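Local coordinates for protein mRNA export factor GLE1 (Saccharomyces cerevisiae, PDB 6B4E) that serves as a component of the nuclear pore complex in mRNA export, binding inositol hexakisphosphate and acting as an enzyme activator, at residues 223-228 and 268-273. Sequence-based numbering, arbitrary orientation.
Sequences ITNTHF and KKYVGA
N225 holds CG anti to its backbone N (chi1 180°), which sends the amide to the start of the other helix. F228 and Y270 both place CG anti to the carbonyl carbon. Their rings meet at their borders, planes 43° apart, neither stacked on the other. N225 OD1 accepts from G272 N at 2.7 Å, on a lone pair in the carbonyl plane. This bond takes up a first-turn N-H of helix 271-284. N225 ND2 is hydrogen-bonded to D173 of helix 169-188, so both ends of the amide are held. T224 and H227 form a capping box at the start of helix 225-264, and Y270 is the N-cap of helix 271-284. The Y270 ring lies over the backbone of T224 and N225; K268 CB covers the opposite face. Y270 CD2 is 3.6 Å from F228 CE2. A273 CB sits over the face of the F228 ring. A side chain on G272 would collide with N225 OD1 and crowd F228 CB, already 3.4 Å from G272 C. A water donates to both F228 O and G272 O. An alanine in place of Y270 would lose the ring and probably leave the T224-N225 backbone less well covered. The contact joins the N-terminal ends of helices 225-264 and 271-284, beside helix 169-188.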
loop_
_atom_site.group_PDB
_atom_site.type_symbol
_atom_site.label_atom_id
_atom_site.label_comp_id
_atom_site.label_asym_id
_atom_site.label_seq_id
_atom_site.Cartn_x
_atom_site.Cartn_y
_atom_site.Cartn_z
ATOM N N ILE A 223 12.741 -11.209 8.297
ATOM C CA ILE A 223 11.880 -11.558 7.178
ATOM C C ILE A 223 10.992 -12.724 7.585
ATOM O O ILE A 223 11.453 -13.704 8.174
ATOM C CB ILE A 223 12.737 -11.902 5.946
ATOM C CG1 ILE A 223 13.529 -10.670 5.491
ATOM C CG2 ILE A 223 11.888 -12.436 4.797
ATOM C CD1 ILE A 223 12.681 -9.516 4.997
ATOM N N THR A 224 9.709 -12.618 7.267
ATOM C CA THR A 224 8.731 -13.649 7.566
ATOM C C THR A 224 7.951 -13.945 6.300
ATOM O O THR A 224 8.167 -13.325 5.251
ATOM C CB THR A 224 7.792 -13.212 8.693
ATOM O OG1 THR A 224 6.968 -12.138 8.229
ATOM C CG2 THR A 224 8.595 -12.758 9.897
ATOM N N ASN A 225 7.040 -14.918 6.393
ATOM C CA ASN A 225 6.245 -15.262 5.221
ATOM C C ASN A 225 5.513 -14.048 4.671
ATOM O O ASN A 225 5.316 -13.945 3.452
ATOM C CB ASN A 225 5.248 -16.362 5.564
ATOM C CG ASN A 225 4.389 -16.757 4.378
ATOM O OD1 ASN A 225 4.894 -17.164 3.331
ATOM N ND2 ASN A 225 3.082 -16.662 4.545
ATOM N N THR A 226 5.108 -13.122 5.552
ATOM C CA THR A 226 4.274 -11.995 5.137
ATOM C C THR A 226 4.996 -11.098 4.139
ATOM O O THR A 226 4.367 -10.528 3.242
ATOM C CB THR A 226 3.847 -11.170 6.351
ATOM O OG1 THR A 226 3.445 -12.041 7.430
ATOM C CG2 THR A 226 2.706 -10.264 5.984
ATOM N N HIS A 227 6.306 -10.924 4.296
ATOM C CA HIS A 227 7.047 -10.138 3.310
ATOM C C HIS A 227 6.877 -10.726 1.918
ATOM O O HIS A 227 6.715 -9.990 0.931
ATOM C CB HIS A 227 8.526 -10.087 3.667
ATOM C CG HIS A 227 8.811 -9.308 4.907
ATOM N ND1 HIS A 227 8.824 -9.887 6.160
ATOM C CD2 HIS A 227 9.075 -7.994 5.094
ATOM C CE1 HIS A 227 9.100 -8.964 7.064
ATOM N NE2 HIS A 227 9.262 -7.809 6.443
ATOM N N PHE A 228 6.917 -12.047 1.817
ATOM C CA PHE A 228 6.775 -12.681 0.522
ATOM C C PHE A 228 5.348 -12.578 0.022
ATOM O O PHE A 228 5.119 -12.401 -1.180
ATOM C CB PHE A 228 7.216 -14.143 0.594
ATOM C CG PHE A 228 8.700 -14.319 0.818
ATOM C CD1 PHE A 228 9.596 -14.165 -0.222
ATOM C CD2 PHE A 228 9.193 -14.623 2.072
ATOM C CE1 PHE A 228 10.950 -14.318 -0.017
ATOM C CE2 PHE A 228 10.548 -14.787 2.281
ATOM C CZ PHE A 228 11.427 -14.636 1.227
ATOM N N LYS A 268 12.808 -22.204 5.255
ATOM C CA LYS A 268 11.580 -21.887 5.978
ATOM C C LYS A 268 10.342 -22.438 5.280
ATOM O O LYS A 268 9.300 -22.576 5.924
ATOM C CB LYS A 268 11.408 -20.375 6.135
ATOM C CG LYS A 268 12.603 -19.625 6.707
ATOM C CD LYS A 268 12.751 -19.799 8.202
ATOM C CE LYS A 268 13.779 -18.815 8.740
ATOM N NZ LYS A 268 14.207 -19.144 10.122
ATOM N N LYS A 269 10.445 -22.755 3.986
ATOM C CA LYS A 269 9.320 -23.213 3.164
ATOM C C LYS A 269 8.105 -22.315 3.361
ATOM O O LYS A 269 6.991 -22.771 3.632
ATOM C CB LYS A 269 8.975 -24.672 3.444
ATOM C CG LYS A 269 10.031 -25.661 2.944
ATOM C CD LYS A 269 9.469 -27.086 2.948
ATOM C CE LYS A 269 10.458 -28.139 2.463
ATOM N NZ LYS A 269 11.500 -28.460 3.467
ATOM N N TYR A 270 8.342 -21.013 3.242
ATOM C CA TYR A 270 7.260 -20.042 3.296
ATOM C C TYR A 270 6.386 -20.199 2.062
ATOM O O TYR A 270 6.896 -20.212 0.931
ATOM C CB TYR A 270 7.824 -18.631 3.354
ATOM C CG TYR A 270 8.504 -18.227 4.658
ATOM C CD1 TYR A 270 8.029 -18.657 5.889
ATOM C CD2 TYR A 270 9.599 -17.358 4.648
ATOM C CE1 TYR A 270 8.629 -18.253 7.070
ATOM C CE2 TYR A 270 10.212 -16.960 5.837
ATOM C CZ TYR A 270 9.716 -17.414 7.042
ATOM O OH TYR A 270 10.296 -17.040 8.237
ATOM N N VAL A 271 5.075 -20.321 2.281
ATOM C CA VAL A 271 4.131 -20.475 1.174
ATOM C C VAL A 271 4.202 -19.266 0.249
ATOM O O VAL A 271 4.152 -19.403 -0.983
ATOM C CB VAL A 271 2.704 -20.690 1.721
ATOM C CG1 VAL A 271 1.668 -20.601 0.611
ATOM C CG2 VAL A 271 2.624 -22.034 2.424
ATOM N N GLY A 272 4.331 -18.069 0.826
ATOM C CA GLY A 272 4.447 -16.865 0.013
ATOM C C GLY A 272 5.701 -16.829 -0.837
ATOM O O GLY A 272 5.686 -16.291 -1.956
ATOM N N ALA A 273 6.802 -17.399 -0.330
ATOM C CA ALA A 273 8.036 -17.434 -1.097
ATOM C C ALA A 273 7.899 -18.361 -2.294
ATOM O O ALA A 273 8.350 -18.029 -3.396
ATOM C CB ALA A 273 9.197 -17.867 -0.208
HETATM O O HOH W 1 4.011 -14.286 -2.694
#